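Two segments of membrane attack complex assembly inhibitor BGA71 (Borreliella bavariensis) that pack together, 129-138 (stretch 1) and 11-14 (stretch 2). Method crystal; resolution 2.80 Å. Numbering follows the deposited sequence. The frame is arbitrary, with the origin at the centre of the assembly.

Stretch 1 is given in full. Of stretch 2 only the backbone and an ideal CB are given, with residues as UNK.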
# COMPACT_ATOMS: atom_id res chain seq x y z
N THR A 129 -5.46 -22.85 0.94
CA THR A 129 -5.11 -21.99 -0.18
C THR A 129 -3.79 -21.29 0.12
O THR A 129 -2.81 -21.43 -0.63
CB THR A 129 -6.24 -20.98 -0.45
OG1 THR A 129 -7.28 -21.67 -1.15
CG2 THR A 129 -5.77 -19.82 -1.29
N GLN A 130 -3.76 -20.61 1.26
CA GLN A 130 -2.59 -19.85 1.69
C GLN A 130 -1.32 -20.60 1.52
O GLN A 130 -0.33 -20.03 1.10
CB GLN A 130 -2.69 -19.53 3.15
CG GLN A 130 -1.83 -18.35 3.55
CD GLN A 130 -2.30 -17.79 4.85
OE1 GLN A 130 -3.45 -17.31 4.98
NE2 GLN A 130 -1.44 -17.86 5.84
N ASN A 131 -1.38 -21.88 1.85
CA ASN A 131 -0.24 -22.77 1.66
C ASN A 131 0.06 -23.18 0.21
O ASN A 131 1.21 -23.49 -0.14
CB ASN A 131 -0.37 -23.97 2.61
CG ASN A 131 0.01 -23.60 4.04
OD1 ASN A 131 0.82 -22.68 4.26
ND2 ASN A 131 -0.56 -24.28 5.01
N GLN A 132 -0.95 -23.14 -0.63
CA GLN A 132 -0.80 -23.48 -2.02
C GLN A 132 -0.00 -22.35 -2.69
O GLN A 132 1.15 -22.55 -3.09
CB GLN A 132 -2.18 -23.67 -2.62
CG GLN A 132 -2.29 -24.92 -3.44
CD GLN A 132 -3.62 -25.61 -3.27
OE1 GLN A 132 -3.76 -26.51 -2.46
NE2 GLN A 132 -4.60 -25.20 -4.05
N LYS A 133 -0.61 -21.16 -2.71
CA LYS A 133 -0.01 -19.85 -3.13
C LYS A 133 1.36 -19.50 -2.54
O LYS A 133 2.12 -18.73 -3.14
CB LYS A 133 -0.99 -18.78 -2.69
CG LYS A 133 -2.12 -18.56 -3.65
CD LYS A 133 -3.23 -17.72 -3.06
CE LYS A 133 -4.10 -17.11 -4.15
NZ LYS A 133 -5.13 -16.20 -3.62
N GLU A 134 1.68 -20.05 -1.38
CA GLU A 134 2.80 -19.56 -0.61
C GLU A 134 4.11 -19.55 -1.36
O GLU A 134 4.74 -18.49 -1.53
CB GLU A 134 2.93 -20.39 0.64
CG GLU A 134 4.04 -19.95 1.57
CD GLU A 134 4.09 -20.79 2.85
OE1 GLU A 134 3.01 -21.20 3.34
OE2 GLU A 134 5.21 -21.04 3.35
N SER A 135 4.52 -20.71 -1.85
CA SER A 135 5.83 -20.87 -2.49
C SER A 135 6.03 -19.90 -3.66
O SER A 135 7.09 -19.27 -3.80
CB SER A 135 6.03 -22.31 -3.00
OG SER A 135 5.36 -22.54 -4.24
N GLU A 136 5.01 -19.78 -4.49
CA GLU A 136 5.10 -18.98 -5.68
C GLU A 136 5.22 -17.49 -5.40
O GLU A 136 6.00 -16.76 -6.04
CB GLU A 136 3.89 -19.26 -6.57
CG GLU A 136 3.81 -18.39 -7.82
CD GLU A 136 2.57 -18.66 -8.64
OE1 GLU A 136 1.85 -19.65 -8.36
OE2 GLU A 136 2.29 -17.89 -9.57
N LEU A 137 4.43 -17.03 -4.45
CA LEU A 137 4.50 -15.64 -4.03
C LEU A 137 5.86 -15.31 -3.42
O LEU A 137 6.38 -14.20 -3.61
CB LEU A 137 3.39 -15.34 -3.02
CG LEU A 137 1.95 -15.41 -3.56
CD1 LEU A 137 0.92 -15.38 -2.42
CD2 LEU A 137 1.67 -14.32 -4.56
N LEU A 138 6.43 -16.26 -2.69
CA LEU A 138 7.72 -16.03 -2.06
C LEU A 138 8.81 -15.98 -3.08
O LEU A 138 9.76 -15.19 -2.98
CB LEU A 138 8.01 -17.13 -1.06
CG LEU A 138 7.14 -17.12 0.19
CD1 LEU A 138 7.44 -18.37 0.97
CD2 LEU A 138 7.39 -15.88 1.03
N UNK A 11 4.16 -16.83 10.63
CA UNK A 11 4.11 -17.46 9.25
C UNK A 11 4.89 -16.72 8.13
O UNK A 11 4.94 -15.49 8.12
CB UNK A 11 2.65 -17.56 8.81
N UNK A 12 5.44 -17.49 7.19
CA UNK A 12 6.33 -16.96 6.16
C UNK A 12 5.78 -15.72 5.39
O UNK A 12 6.43 -14.68 5.29
CB UNK A 12 6.63 -18.08 5.16
N UNK A 13 4.53 -15.80 4.95
CA UNK A 13 3.88 -14.71 4.22
C UNK A 13 3.62 -13.52 5.14
O UNK A 13 3.85 -12.35 4.77
CB UNK A 13 2.57 -15.19 3.60
N UNK A 14 3.18 -13.82 6.37
CA UNK A 14 3.04 -12.78 7.39
C UNK A 14 4.36 -12.06 7.69
O UNK A 14 4.37 -10.82 7.73
CB UNK A 14 2.49 -13.39 8.68

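Stretch 1 is one continuous helix, and the face it turns to its partner is built from Gln-130, Glu-134, Leu-137 and Leu-138. The rules of the contact follow from what those four residues offer at each position.

At position 11 the CA-to-CB bond points toward the helix, but what it meets is polar and not close: the nearest feature of stretch 1 is the amide end of Gln-130, with open space before it. No pocket surrounds the bond, so a small or polar residue would serve, and the contact sets no strong demand. The deposited residue is Ser-11. Its OG faces the amide end of Gln-130 at a distance too long to bind it, and the residue covers little surface.

Position 12 is helical, with phi/psi of -51/-48, and its CA-to-CB bond again points toward stretch 1. The ideal CB stands 3.8 Å from OE2 of Glu-134 and 4.3 Å from CD1 of Leu-138, so the site joins a carboxylate to a methyl group. A long aliphatic chain could lie along the leucine, and a basic end would suit the nearby negative charge; a plain hydrocarbon or a polar chain is also conceivable. Lys-12 is found here, with all four chi angles in t. Its methylenes do the touching: CD packs 3.2 Å from CD1 of Leu-138, a tight approach, while CB lies 3.8 Å from OE2 of Glu-134. NZ of Lys-12 ends 5.8 Å from OE2 of Glu-134, so the close contacts here are made by the aliphatic part of the chain and the charges are not paired.

CA of position 13 and CA of Glu-134 are the closest CA pair across the contact, 6.9 Å apart. The bond points sideways, yet the ideal CB is still 5.4 Å from CG of Glu-134, leaving room for a side chain that bends inward. The hollow is lined by the aliphatic parts of Gln-130 and Glu-134 and by the two leucines, which calls for a medium-sized apolar residue such as leucine, isoleucine or methionine. Leu-13 fills it as a knob in a hole. With chi1 m and chi2 t, it brings CD1 to 3.6 Å from CG of Gln-130 and CD2 to 4.2 Å from CD2 of Leu-138 and 4.4 Å from CB of Leu-137. It buries more surface than any other residue of the pair.

Position 14 points sideways, with nothing of stretch 1 within 5.5 Å of its ideal CB. Many helix-compatible residues would do; Glu-14 occupies it and makes no contact.

Stretch 2, residues 11-14: SKLE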
# COMPACT_ATOMS: atom_id res chain seq x y z
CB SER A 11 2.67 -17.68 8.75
OG SER A 11 2.58 -17.42 7.32
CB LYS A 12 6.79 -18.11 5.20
CG LYS A 12 8.09 -17.79 4.48
CD LYS A 12 8.72 -19.04 3.88
CE LYS A 12 10.14 -18.78 3.39
NZ LYS A 12 10.87 -20.05 3.13
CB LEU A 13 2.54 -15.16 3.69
CG LEU A 13 2.51 -16.25 2.63
CD1 LEU A 13 1.10 -16.73 2.28
CD2 LEU A 13 3.19 -15.86 1.34
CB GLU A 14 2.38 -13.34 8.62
CG GLU A 14 0.88 -13.62 8.42
CD GLU A 14 0.20 -14.33 9.59
OE1 GLU A 14 0.86 -15.14 10.29
OE2 GLU A 14 -1.01 -14.09 9.79
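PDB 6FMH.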